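Long-range contacts in insecticidal crystal protein Cry35Ab1 (Bacillus thuringiensis, PDB 4JP0), which forms, together with its partner Cry34Ab1, a binary insecticidal toxin active on western corn rootworm, whose larval midgut epithelium is probably the primary target: residues Thr4-Tyr8 / Gln141-Leu145; Asn106-Thr111 / Arg122-Glu126; Thr242-Leu247 / Ile330-Gln334. One frame throughout, in Å; residues are numbered along the deposited sequence.

Contact 1. Residues Thr4-Tyr8 / Gln141-Leu145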
ATOM      1  N   THR A   4      -6.042  10.862  14.081  1.00 15.87           N
ATOM      2  CA  THR A   4      -6.968  10.081  13.289  1.00 15.28           C
ATOM      3  C   THR A   4      -7.189   8.666  13.838  1.00 14.66           C
ATOM      4  O   THR A   4      -7.517   7.739  13.073  1.00 15.56           O
ATOM      5  CB  THR A   4      -6.528  10.042  11.813  1.00 16.03           C
ATOM      6  OG1 THR A   4      -5.131   9.699  11.730  1.00 15.30           O
ATOM      7  CG2 THR A   4      -6.613  11.467  11.208  1.00 14.28           C
ATOM      8  N   ASN A   5      -6.989   8.489  15.133  1.00 14.43           N
ATOM      9  CA  ASN A   5      -7.315   7.222  15.766  1.00 14.85           C
ATOM     10  C   ASN A   5      -8.379   7.444  16.817  1.00 15.21           C
ATOM     11  O   ASN A   5      -8.424   6.781  17.835  1.00 14.17           O
ATOM     12  CB  ASN A   5      -6.064   6.585  16.386  1.00 15.93           C
ATOM     13  CG  ASN A   5      -5.492   7.417  17.514  1.00 18.26           C
ATOM     14  OD1 ASN A   5      -5.615   8.653  17.541  1.00 17.55           O
ATOM     15  ND2 ASN A   5      -4.851   6.740  18.455  1.00 18.82           N
ATOM     16  N   LYS A   6      -9.269   8.383  16.537  1.00 14.62           N
ATOM     17  CA  LYS A   6     -10.341   8.712  17.475  1.00 14.36           C
ATOM     18  C   LYS A   6     -11.718   8.677  16.856  1.00 14.50           C
ATOM     19  O   LYS A   6     -11.891   8.916  15.643  1.00 13.25           O
ATOM     20  CB  LYS A   6     -10.107  10.133  18.025  1.00 13.92           C
ATOM     21  CG  LYS A   6      -8.940  10.195  18.998  1.00 13.88           C
ATOM     22  CD  LYS A   6      -8.678  11.649  19.441  1.00 19.07           C
ATOM     23  CE  LYS A   6      -7.693  11.666  20.604  1.00 19.16           C
ATOM     24  NZ  LYS A   6      -7.061  12.994  20.705  1.00 22.03           N
ATOM     25  N   VAL A   7     -12.709   8.460  17.712  1.00 13.53           N
ATOM     26  CA  VAL A   7     -14.093   8.608  17.315  1.00 14.20           C
ATOM     27  C   VAL A   7     -14.490  10.005  17.824  1.00 15.07           C
ATOM     28  O   VAL A   7     -14.308  10.316  19.002  1.00 14.31           O
ATOM     29  CB  VAL A   7     -15.009   7.536  18.020  1.00 14.69           C
ATOM     30  CG1 VAL A   7     -16.457   7.746  17.623  1.00 13.89           C
ATOM     31  CG2 VAL A   7     -14.546   6.107  17.649  1.00 16.62           C
ATOM     32  N   TYR A   8     -15.015  10.840  16.940  1.00 12.81           N
ATOM     33  CA  TYR A   8     -15.322  12.212  17.275  1.00 14.30           C
ATOM     34  C   TYR A   8     -16.796  12.502  17.191  1.00 14.22           C
ATOM     35  O   TYR A   8     -17.486  11.912  16.392  1.00 15.60           O
ATOM     36  CB  TYR A   8     -14.669  13.121  16.228  1.00 14.12           C
ATOM     37  CG  TYR A   8     -13.179  13.251  16.315  1.00 15.45           C
ATOM     38  CD1 TYR A   8     -12.348  12.585  15.410  1.00 15.06           C
ATOM     39  CD2 TYR A   8     -12.590  14.066  17.275  1.00 14.83           C
ATOM     40  CE1 TYR A   8     -10.963  12.742  15.483  1.00 15.27           C
ATOM     41  CE2 TYR A   8     -11.199  14.207  17.351  1.00 16.58           C
ATOM     42  CZ  TYR A   8     -10.409  13.565  16.443  1.00 14.82           C
ATOM     43  OH  TYR A   8      -9.054  13.721  16.479  1.00 13.42           O
ATOM     44  N   GLN A 141     -13.704   8.430  21.952  1.00 14.19           N
ATOM     45  CA  GLN A 141     -12.962   7.170  22.049  1.00 14.84           C
ATOM     46  C   GLN A 141     -11.643   7.295  21.309  1.00 14.51           C
ATOM     47  O   GLN A 141     -11.581   7.913  20.257  1.00 11.83           O
ATOM     48  CB  GLN A 141     -13.767   5.990  21.483  1.00 14.51           C
ATOM     49  CG  GLN A 141     -13.089   4.627  21.736  1.00 16.36           C
ATOM     50  CD  GLN A 141     -13.967   3.456  21.314  1.00 21.09           C
ATOM     51  OE1 GLN A 141     -15.128   3.642  20.965  1.00 23.27           O
ATOM     52  NE2 GLN A 141     -13.418   2.269  21.347  1.00 20.02           N
ATOM     53  N   THR A 142     -10.589   6.723  21.872  1.00 14.48           N
ATOM     54  CA  THR A 142      -9.312   6.656  21.184  1.00 15.16           C
ATOM     55  C   THR A 142      -8.941   5.163  21.052  1.00 16.28           C
ATOM     56  O   THR A 142      -9.021   4.400  22.038  1.00 16.55           O
ATOM     57  CB  THR A 142      -8.215   7.399  21.985  1.00 15.21           C
ATOM     58  OG1 THR A 142      -8.543   8.789  22.072  1.00 12.80           O
ATOM     59  CG2 THR A 142      -6.877   7.388  21.200  1.00 14.55           C
ATOM     60  N   ILE A 143      -8.543   4.767  19.851  1.00 15.88           N
ATOM     61  CA  ILE A 143      -8.123   3.411  19.565  1.00 17.68           C
ATOM     62  C   ILE A 143      -6.624   3.411  19.426  1.00 18.40           C
ATOM     63  O   ILE A 143      -6.069   4.155  18.618  1.00 18.57           O
ATOM     64  CB  ILE A 143      -8.724   2.937  18.218  1.00 18.78           C
ATOM     65  CG1 ILE A 143     -10.213   3.209  18.147  1.00 21.23           C
ATOM     66  CG2 ILE A 143      -8.397   1.423  17.970  1.00 19.65           C
ATOM     67  CD1 ILE A 143     -10.931   2.524  19.167  1.00 24.36           C
ATOM     68  N   GLN A 144      -5.953   2.559  20.185  1.00 19.27           N
ATOM     69  CA  GLN A 144      -4.496   2.449  20.092  1.00 19.97           C
ATOM     70  C   GLN A 144      -4.152   1.697  18.800  1.00 21.13           C
ATOM     71  O   GLN A 144      -4.757   0.662  18.470  1.00 21.82           O
ATOM     72  CB  GLN A 144      -3.930   1.724  21.332  1.00 21.19           C
ATOM     73  CG  GLN A 144      -4.226   2.397  22.716  1.00 23.14           C
ATOM     74  CD  GLN A 144      -3.598   3.793  22.876  1.00 26.96           C
ATOM     75  OE1 GLN A 144      -2.570   4.093  22.262  1.00 26.94           O
ATOM     76  NE2 GLN A 144      -4.208   4.639  23.720  1.00 23.43           N
ATOM     77  N   LEU A 145      -3.193   2.227  18.056  1.00 20.56           N
ATOM     78  CA  LEU A 145      -2.862   1.653  16.750  1.00 20.65           C
ATOM     79  C   LEU A 145      -1.664   0.724  16.806  1.00 20.13           C
ATOM     80  O   LEU A 145      -0.864   0.819  17.708  1.00 18.05           O
ATOM     81  CB  LEU A 145      -2.616   2.769  15.754  1.00 20.76           C
ATOM     82  CG  LEU A 145      -3.850   3.633  15.469  1.00 23.99           C
ATOM     83  CD1 LEU A 145      -3.650   4.349  14.160  1.00 25.50           C
ATOM     84  CD2 LEU A 145      -5.117   2.782  15.397  1.00 25.45           C
TER
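Backbone hydrogen bonds pair Val7 with Gln141 and tie Asn5 to Ile143. Val7 N donates to Gln141 O over 2.8 Å, and Ile143 N donates to Asn5 O over 2.9 Å with an almost straight N-H...O angle of 175°. Between them Lys6 and Thr142 form an antiparallel non-hydrogen-bonded pair, where Lys6 CA comes 3.1 Å from Gln141 O in a CA-H...O contact.

Asn5 adds a side-chain bond. Its CG sits between the backbone N and the carbonyl carbon (chi1 64°), which swings the amide toward segment 141-145. ND2 then donates to Ile143 O at 2.9 Å; the bond is bent (135° at the hydrogen), and the donor lies above the carbonyl plane of Ile143. Asn5 is thus held to Ile143 through its backbone carbonyl and its side-chain amide.

The pairing joins the first strand of the N-terminal ricin B-like domain, a beta-trefoil, to strand 135-142, so that the two ends of the domain's chain lie antiparallel. Tyr8 carries strand 6-12 on to its other neighbour by bonding to Trp47 through the backbone.

Van der Waals contacts fill in around these bonds. Lys6 and Thr142 lie side by side and point the same way, with Lys6 CE 3.3 Å from Thr142 OG1, while the ammonium group goes on to a salt bridge with Asp3. On the other face the Val7 and Gln141 side chains cross, CG2 of Val7 lying 3.9 Å from CB of Gln141. Beyond the strand, the branch point CG of Leu145 packs against Asn5 CB at 3.8 Å.

Contact 2. Residues Asn106-Thr111 / Arg122-Glu126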
ATOM      1  N   ASN A 106     -14.586  21.072  -2.827  1.00 20.26           N
ATOM      2  CA  ASN A 106     -15.111  22.065  -3.745  1.00 20.66           C
ATOM      3  C   ASN A 106     -14.910  23.518  -3.276  1.00 20.46           C
ATOM      4  O   ASN A 106     -15.338  24.457  -3.944  1.00 20.19           O
ATOM      5  CB  ASN A 106     -16.576  21.778  -4.096  1.00 21.24           C
ATOM      6  CG  ASN A 106     -17.529  22.131  -2.998  1.00 21.93           C
ATOM      7  OD1 ASN A 106     -17.142  22.658  -1.948  1.00 20.78           O
ATOM      8  ND2 ASN A 106     -18.804  21.840  -3.224  1.00 22.41           N
ATOM      9  N   GLY A 107     -14.275  23.681  -2.120  1.00 19.03           N
ATOM     10  CA  GLY A 107     -13.958  24.987  -1.599  1.00 18.28           C
ATOM     11  C   GLY A 107     -14.986  25.621  -0.663  1.00 18.58           C
ATOM     12  O   GLY A 107     -14.679  26.629   0.019  1.00 18.49           O
ATOM     13  N   LYS A 108     -16.201  25.087  -0.643  1.00 16.26           N
ATOM     14  CA  LYS A 108     -17.234  25.605   0.269  1.00 16.83           C
ATOM     15  C   LYS A 108     -17.029  25.029   1.663  1.00 16.22           C
ATOM     16  O   LYS A 108     -16.305  24.045   1.817  1.00 15.05           O
ATOM     17  CB  LYS A 108     -18.636  25.265  -0.242  1.00 16.16           C
ATOM     18  CG  LYS A 108     -18.868  25.867  -1.649  1.00 19.36           C
ATOM     19  CD  LYS A 108     -20.308  25.744  -2.150  1.00 19.43           C
ATOM     20  CE  LYS A 108     -20.368  25.708  -3.678  1.00 20.82           C
ATOM     21  NZ  LYS A 108     -21.769  25.764  -4.191  1.00 21.21           N
ATOM     22  N   VAL A 109     -17.698  25.606   2.662  1.00 14.38           N
ATOM     23  CA  VAL A 109     -17.457  25.184   4.032  1.00 14.07           C
ATOM     24  C   VAL A 109     -18.760  24.816   4.704  1.00 14.38           C
ATOM     25  O   VAL A 109     -19.825  25.334   4.356  1.00 13.50           O
ATOM     26  CB  VAL A 109     -16.693  26.275   4.856  1.00 13.76           C
ATOM     27  CG1 VAL A 109     -15.325  26.663   4.214  1.00 15.23           C
ATOM     28  CG2 VAL A 109     -17.576  27.565   5.052  1.00 14.54           C
ATOM     29  N   LEU A 110     -18.661  23.919   5.681  1.00 14.11           N
ATOM     30  CA  LEU A 110     -19.816  23.438   6.437  1.00 14.69           C
ATOM     31  C   LEU A 110     -20.448  24.610   7.189  1.00 14.25           C
ATOM     32  O   LEU A 110     -19.764  25.322   7.946  1.00 14.02           O
ATOM     33  CB  LEU A 110     -19.323  22.427   7.466  1.00 15.76           C
ATOM     34  CG  LEU A 110     -20.264  21.338   7.904  1.00 19.14           C
ATOM     35  CD1 LEU A 110     -20.545  20.472   6.649  1.00 23.85           C
ATOM     36  CD2 LEU A 110     -19.660  20.502   9.083  1.00 19.85           C
ATOM     37  N   THR A 111     -21.752  24.788   7.002  1.00 13.98           N
ATOM     38  CA  THR A 111     -22.488  25.907   7.579  1.00 14.40           C
ATOM     39  C   THR A 111     -23.841  25.481   8.190  1.00 14.88           C
ATOM     40  O   THR A 111     -24.667  24.840   7.520  1.00 16.50           O
ATOM     41  CB  THR A 111     -22.746  26.880   6.449  1.00 14.80           C
ATOM     42  OG1 THR A 111     -21.482  27.239   5.849  1.00 15.67           O
ATOM     43  CG2 THR A 111     -23.297  28.178   6.957  1.00 15.24           C
ATOM     44  N   ARG A 122     -25.412  22.717   5.571  1.00 17.49           N
ATOM     45  CA  ARG A 122     -25.186  22.879   4.133  1.00 18.05           C
ATOM     46  C   ARG A 122     -23.753  23.327   3.886  1.00 18.07           C
ATOM     47  O   ARG A 122     -23.056  23.678   4.816  1.00 19.23           O
ATOM     48  CB  ARG A 122     -26.093  24.017   3.659  1.00 18.59           C
ATOM     49  CG  ARG A 122     -27.624  23.712   3.680  1.00 18.55           C
ATOM     50  CD  ARG A 122     -28.008  22.584   2.695  1.00 19.64           C
ATOM     51  NE  ARG A 122     -29.449  22.291   2.611  1.00 20.92           N
ATOM     52  CZ  ARG A 122     -30.080  21.365   3.304  1.00 20.82           C
ATOM     53  NH1 ARG A 122     -29.415  20.624   4.182  1.00 18.28           N
ATOM     54  NH2 ARG A 122     -31.377  21.143   3.084  1.00 17.95           N
ATOM     55  N   LEU A 123     -23.305  23.298   2.626  1.00 17.67           N
ATOM     56  CA  LEU A 123     -22.016  23.839   2.276  1.00 16.97           C
ATOM     57  C   LEU A 123     -22.332  25.187   1.674  1.00 17.22           C
ATOM     58  O   LEU A 123     -23.281  25.301   0.873  1.00 16.91           O
ATOM     59  CB  LEU A 123     -21.337  22.996   1.198  1.00 17.56           C
ATOM     60  CG  LEU A 123     -20.783  21.661   1.728  1.00 19.28           C
ATOM     61  CD1 LEU A 123     -20.229  20.929   0.545  1.00 27.05           C
ATOM     62  CD2 LEU A 123     -19.658  21.962   2.712  1.00 21.91           C
ATOM     63  N   THR A 124     -21.594  26.213   2.091  1.00 15.96           N
ATOM     64  CA  THR A 124     -21.689  27.495   1.405  1.00 16.61           C
ATOM     65  C   THR A 124     -20.361  28.245   1.459  1.00 15.46           C
ATOM     66  O   THR A 124     -19.371  27.749   2.003  1.00 15.27           O
ATOM     67  CB  THR A 124     -22.854  28.332   1.896  1.00 17.21           C
ATOM     68  OG1 THR A 124     -23.067  29.397   0.953  1.00 21.30           O
ATOM     69  CG2 THR A 124     -22.489  29.013   3.195  1.00 17.66           C
ATOM     70  N   ASP A 125     -20.309  29.408   0.828  1.00 14.55           N
ATOM     71  CA  ASP A 125     -19.050  30.121   0.744  1.00 15.97           C
ATOM     72  C   ASP A 125     -18.606  30.630   2.107  1.00 16.09           C
ATOM     73  O   ASP A 125     -19.429  31.076   2.905  1.00 15.49           O
ATOM     74  CB  ASP A 125     -19.215  31.247  -0.243  1.00 15.07           C
ATOM     75  CG  ASP A 125     -19.965  30.787  -1.463  1.00 17.28           C
ATOM     76  OD1 ASP A 125     -19.358  30.090  -2.309  1.00 16.07           O
ATOM     77  OD2 ASP A 125     -21.177  31.033  -1.641  1.00 17.10           O
ATOM     78  N   GLU A 126     -17.303  30.561   2.374  1.00 16.78           N
ATOM     79  CA  GLU A 126     -16.797  31.000   3.665  1.00 17.17           C
ATOM     80  C   GLU A 126     -16.913  32.521   3.830  1.00 17.89           C
ATOM     81  O   GLU A 126     -16.591  33.309   2.897  1.00 15.93           O
ATOM     82  CB  GLU A 126     -15.345  30.560   3.853  1.00 18.64           C
ATOM     83  CG  GLU A 126     -14.874  30.870   5.273  1.00 19.41           C
ATOM     84  CD  GLU A 126     -13.515  30.302   5.629  1.00 23.39           C
ATOM     85  OE1 GLU A 126     -12.896  29.585   4.815  1.00 23.16           O
ATOM     86  OE2 GLU A 126     -13.063  30.586   6.753  1.00 22.67           O
TER
HETATM   87  O   HOH W   1     -15.622  29.206   0.456  1.00 21.15           O
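Val109 pairs with Thr124 and Thr111 with Arg122 in a beta hairpin of the ricin B-type lectin domain, a beta-trefoil, with Leu110 opposite Leu123 as the non-hydrogen-bonded pair between them. The closely packed side is that of the two leucines. Leu123 CD2 reaches across to Leu110 N at 3.7 Å and lies 4.3 Å from Leu110 CD1; Trp70, Val72 and Ile77 of the neighbouring strands close in on this buried pair.

On the other face Val109 is itself buried, but Thr111 and Thr124 are more open. Here Thr124 CG2 lies close to Thr111 OG1 (3.3 Å), a hydroxyl that Gln133 NE2 also hydrogen-bonds. Toward the exposed end of the hairpin contact becomes sparser: Glu126 CB rests on the Val109 methyls while its OE1 forms a salt bridge with Lys94, and a water links Gly107 O to Glu126 N. Lys108 lays CB against Thr124 O before its extended chain departs for a salt bridge with Asp75.

Val109 O is gripped twice. Thr124 N comes from one face of the carbonyl plane at 3.0 Å; Thr111 OG1, beside its own backbone N (chi1 -56°), donates from the opposite face at 2.9 Å, standing 47° out of that plane.

Contact 3. Residues Thr242-Leu247 / Ile330-Gln334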
ATOM      1  N   THR A 242      -6.910 -10.616  -5.988  1.00 31.40           N
ATOM      2  CA  THR A 242      -6.070 -10.338  -4.842  1.00 30.30           C
ATOM      3  C   THR A 242      -5.889  -8.879  -4.519  1.00 29.12           C
ATOM      4  O   THR A 242      -6.632  -8.364  -3.766  1.00 29.57           O
ATOM      5  CB  THR A 242      -4.706 -10.984  -4.964  1.00 30.54           C
ATOM      6  OG1 THR A 242      -4.066 -10.562  -6.147  1.00 29.14           O
ATOM      7  CG2 THR A 242      -4.840 -12.378  -4.971  1.00 32.11           C
ATOM      8  N   ILE A 243      -4.931  -8.234  -5.134  1.00 28.03           N
ATOM      9  CA  ILE A 243      -4.635  -6.816  -4.933  1.00 27.34           C
ATOM     10  C   ILE A 243      -5.617  -5.809  -5.544  1.00 27.49           C
ATOM     11  O   ILE A 243      -5.962  -4.791  -4.905  1.00 27.08           O
ATOM     12  CB  ILE A 243      -3.177  -6.514  -5.323  1.00 27.41           C
ATOM     13  CG1 ILE A 243      -2.749  -5.151  -4.794  1.00 28.75           C
ATOM     14  CG2 ILE A 243      -2.927  -6.662  -6.823  1.00 27.86           C
ATOM     15  CD1 ILE A 243      -1.324  -5.129  -4.302  1.00 26.84           C
ATOM     16  N   ILE A 244      -6.072  -6.055  -6.766  1.00 27.26           N
ATOM     17  CA  ILE A 244      -7.015  -5.124  -7.349  1.00 27.12           C
ATOM     18  C   ILE A 244      -8.323  -5.137  -6.571  1.00 27.72           C
ATOM     19  O   ILE A 244      -8.795  -4.109  -6.116  1.00 27.73           O
ATOM     20  CB  ILE A 244      -7.309  -5.438  -8.826  1.00 27.58           C
ATOM     21  CG1 ILE A 244      -6.033  -5.407  -9.650  1.00 28.16           C
ATOM     22  CG2 ILE A 244      -8.360  -4.423  -9.368  1.00 27.13           C
ATOM     23  CD1 ILE A 244      -6.190  -6.076 -11.046  1.00 30.85           C
ATOM     24  N   ASN A 245      -8.942  -6.291  -6.407  1.00 28.46           N
ATOM     25  CA  ASN A 245     -10.249  -6.231  -5.749  1.00 29.08           C
ATOM     26  C   ASN A 245     -10.158  -5.877  -4.261  1.00 27.57           C
ATOM     27  O   ASN A 245     -11.141  -5.446  -3.677  1.00 28.00           O
ATOM     28  CB  ASN A 245     -11.062  -7.513  -5.991  1.00 30.30           C
ATOM     29  CG  ASN A 245     -11.883  -7.480  -7.347  1.00 34.15           C
ATOM     30  OD1 ASN A 245     -11.919  -6.467  -8.085  1.00 36.81           O
ATOM     31  ND2 ASN A 245     -12.529  -8.595  -7.653  1.00 36.56           N
ATOM     32  N   THR A 246      -8.987  -6.038  -3.648  1.00 25.64           N
ATOM     33  CA  THR A 246      -8.845  -5.725  -2.222  1.00 24.67           C
ATOM     34  C   THR A 246      -8.427  -4.288  -1.947  1.00 23.37           C
ATOM     35  O   THR A 246      -8.950  -3.667  -1.034  1.00 23.21           O
ATOM     36  CB  THR A 246      -7.846  -6.687  -1.509  1.00 25.32           C
ATOM     37  OG1 THR A 246      -8.190  -8.056  -1.780  1.00 27.22           O
ATOM     38  CG2 THR A 246      -8.023  -6.608  -0.022  1.00 24.58           C
ATOM     39  N   LEU A 247      -7.485  -3.762  -2.726  1.00 22.19           N
ATOM     40  CA  LEU A 247      -6.947  -2.416  -2.504  1.00 21.50           C
ATOM     41  C   LEU A 247      -7.120  -1.441  -3.662  1.00 22.50           C
ATOM     42  O   LEU A 247      -6.833  -0.259  -3.512  1.00 22.45           O
ATOM     43  CB  LEU A 247      -5.460  -2.506  -2.195  1.00 20.42           C
ATOM     44  CG  LEU A 247      -5.105  -3.206  -0.869  1.00 19.37           C
ATOM     45  CD1 LEU A 247      -3.613  -3.433  -0.787  1.00 18.61           C
ATOM     46  CD2 LEU A 247      -5.641  -2.368   0.325  1.00 19.22           C
ATOM     47  N   ILE A 330      -5.237 -11.130   4.921  1.00 19.47           N
ATOM     48  CA  ILE A 330      -6.403 -11.295   4.065  1.00 19.41           C
ATOM     49  C   ILE A 330      -6.013 -11.260   2.580  1.00 20.88           C
ATOM     50  O   ILE A 330      -6.838 -11.537   1.720  1.00 19.62           O
ATOM     51  CB  ILE A 330      -7.525 -10.270   4.372  1.00 19.81           C
ATOM     52  CG1 ILE A 330      -7.112  -8.847   3.994  1.00 20.44           C
ATOM     53  CG2 ILE A 330      -7.891 -10.314   5.819  1.00 19.97           C
ATOM     54  CD1 ILE A 330      -8.307  -7.917   3.706  1.00 22.01           C
ATOM     55  N   MET A 331      -4.753 -10.944   2.299  1.00 20.35           N
ATOM     56  CA  MET A 331      -4.306 -10.856   0.928  1.00 22.25           C
ATOM     57  C   MET A 331      -2.784 -10.886   0.824  1.00 21.98           C
ATOM     58  O   MET A 331      -2.096 -10.292   1.641  1.00 21.76           O
ATOM     59  CB  MET A 331      -4.823  -9.572   0.280  1.00 22.98           C
ATOM     60  CG  MET A 331      -4.605  -9.593  -1.234  1.00 25.82           C
ATOM     61  SD  MET A 331      -3.022  -8.844  -1.666  1.00 34.47           S
ATOM     62  CE  MET A 331      -3.695  -7.197  -1.368  1.00 24.46           C
ATOM     63  N   GLN A 332      -2.265 -11.564  -0.194  1.00 22.62           N
ATOM     64  CA  GLN A 332      -0.835 -11.507  -0.491  1.00 22.51           C
ATOM     65  C   GLN A 332      -0.636 -11.666  -1.970  1.00 22.76           C
ATOM     66  O   GLN A 332      -1.418 -12.347  -2.623  1.00 22.96           O
ATOM     67  CB  GLN A 332      -0.084 -12.638   0.185  1.00 24.37           C
ATOM     68  CG  GLN A 332      -0.647 -14.017  -0.145  1.00 27.57           C
ATOM     69  CD  GLN A 332       0.276 -15.179   0.249  1.00 30.74           C
ATOM     70  OE1 GLN A 332       1.467 -14.991   0.518  1.00 31.85           O
ATOM     71  NE2 GLN A 332      -0.284 -16.376   0.282  1.00 34.43           N
ATOM     72  N   ILE A 333       0.426 -11.068  -2.489  1.00 21.44           N
ATOM     73  CA  ILE A 333       0.803 -11.268  -3.883  1.00 22.51           C
ATOM     74  C   ILE A 333       2.298 -11.157  -3.931  1.00 22.48           C
ATOM     75  O   ILE A 333       2.873 -10.286  -3.262  1.00 20.41           O
ATOM     76  CB  ILE A 333       0.124 -10.248  -4.842  1.00 21.43           C
ATOM     77  CG1 ILE A 333       0.748 -10.332  -6.242  1.00 23.08           C
ATOM     78  CG2 ILE A 333       0.287  -8.860  -4.318  1.00 22.93           C
ATOM     79  CD1 ILE A 333      -0.046  -9.568  -7.347  1.00 24.98           C
ATOM     80  N   GLN A 334       2.926 -12.092  -4.646  1.00 22.69           N
ATOM     81  CA  GLN A 334       4.355 -12.039  -4.864  1.00 24.21           C
ATOM     82  C   GLN A 334       4.636 -11.786  -6.344  1.00 24.44           C
ATOM     83  O   GLN A 334       3.942 -12.313  -7.215  1.00 24.74           O
ATOM     84  CB  GLN A 334       5.041 -13.333  -4.442  1.00 24.61           C
ATOM     85  CG  GLN A 334       5.104 -13.514  -2.950  1.00 26.64           C
ATOM     86  CD  GLN A 334       3.817 -14.074  -2.423  1.00 28.86           C
ATOM     87  OE1 GLN A 334       3.261 -15.015  -3.016  1.00 29.24           O
ATOM     88  NE2 GLN A 334       3.329 -13.515  -1.312  1.00 28.14           N
TER
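A short helix of the P42-type toxin region packs here on a long strand of an antiparallel sheet, and Met331 is the side chain that fills the join. The axes of helix 242-247 and strand 330-334 pass 8.4 Å apart at 141°, with no hydrogen bond between the segments. Met331 starts anti to its backbone N (chi1 -169°) and then bends at chi2 and chi3, which curls its thioether along the helix. CG lies 3.5 Å from Thr242 O, and the terminal CE settles 3.7 Å from Ile243 CA and 3.8 Å from Leu247 CD1.

On either side of the methionine the packing is lighter. Ile243 and Ile333 meet at about a right angle, CD1 of Ile243 lying 4.1 Å from CG2 of Ile333, while Thr246 CG2 touches Ile330 CD1. Thr246 OG1 lies beside Met331 CG; its very short approach to Thr242 O is doubtful as an ordinary bond. Leu318 and Leu320 of strand 307-323 extend the apolar floor beneath Ile243, Thr246 and Leu247. Ile330 and Met331 both face Leu320 on that adjacent strand, the mark of a classic beta bulge.

The three contacts are separate in space and follow the two-part build of the chain. Contact 2 is nested within the loop that contact 1 closes: both belong to the N-terminal beta-trefoil, and strand 121-124 leads on to strand 135-142. Their centres are 27 Å apart, with nearest atoms about 11 Å apart. Contact 3 opens later in the chain, within the P42-type toxin region; its centre lies 26 Å from that of contact 1 and 38 Å from that of contact 2. Contacts 1 and 2 rest on strand pairing, whereas contact 3 relies on side-chain packing and lies nearest the centre of the molecule.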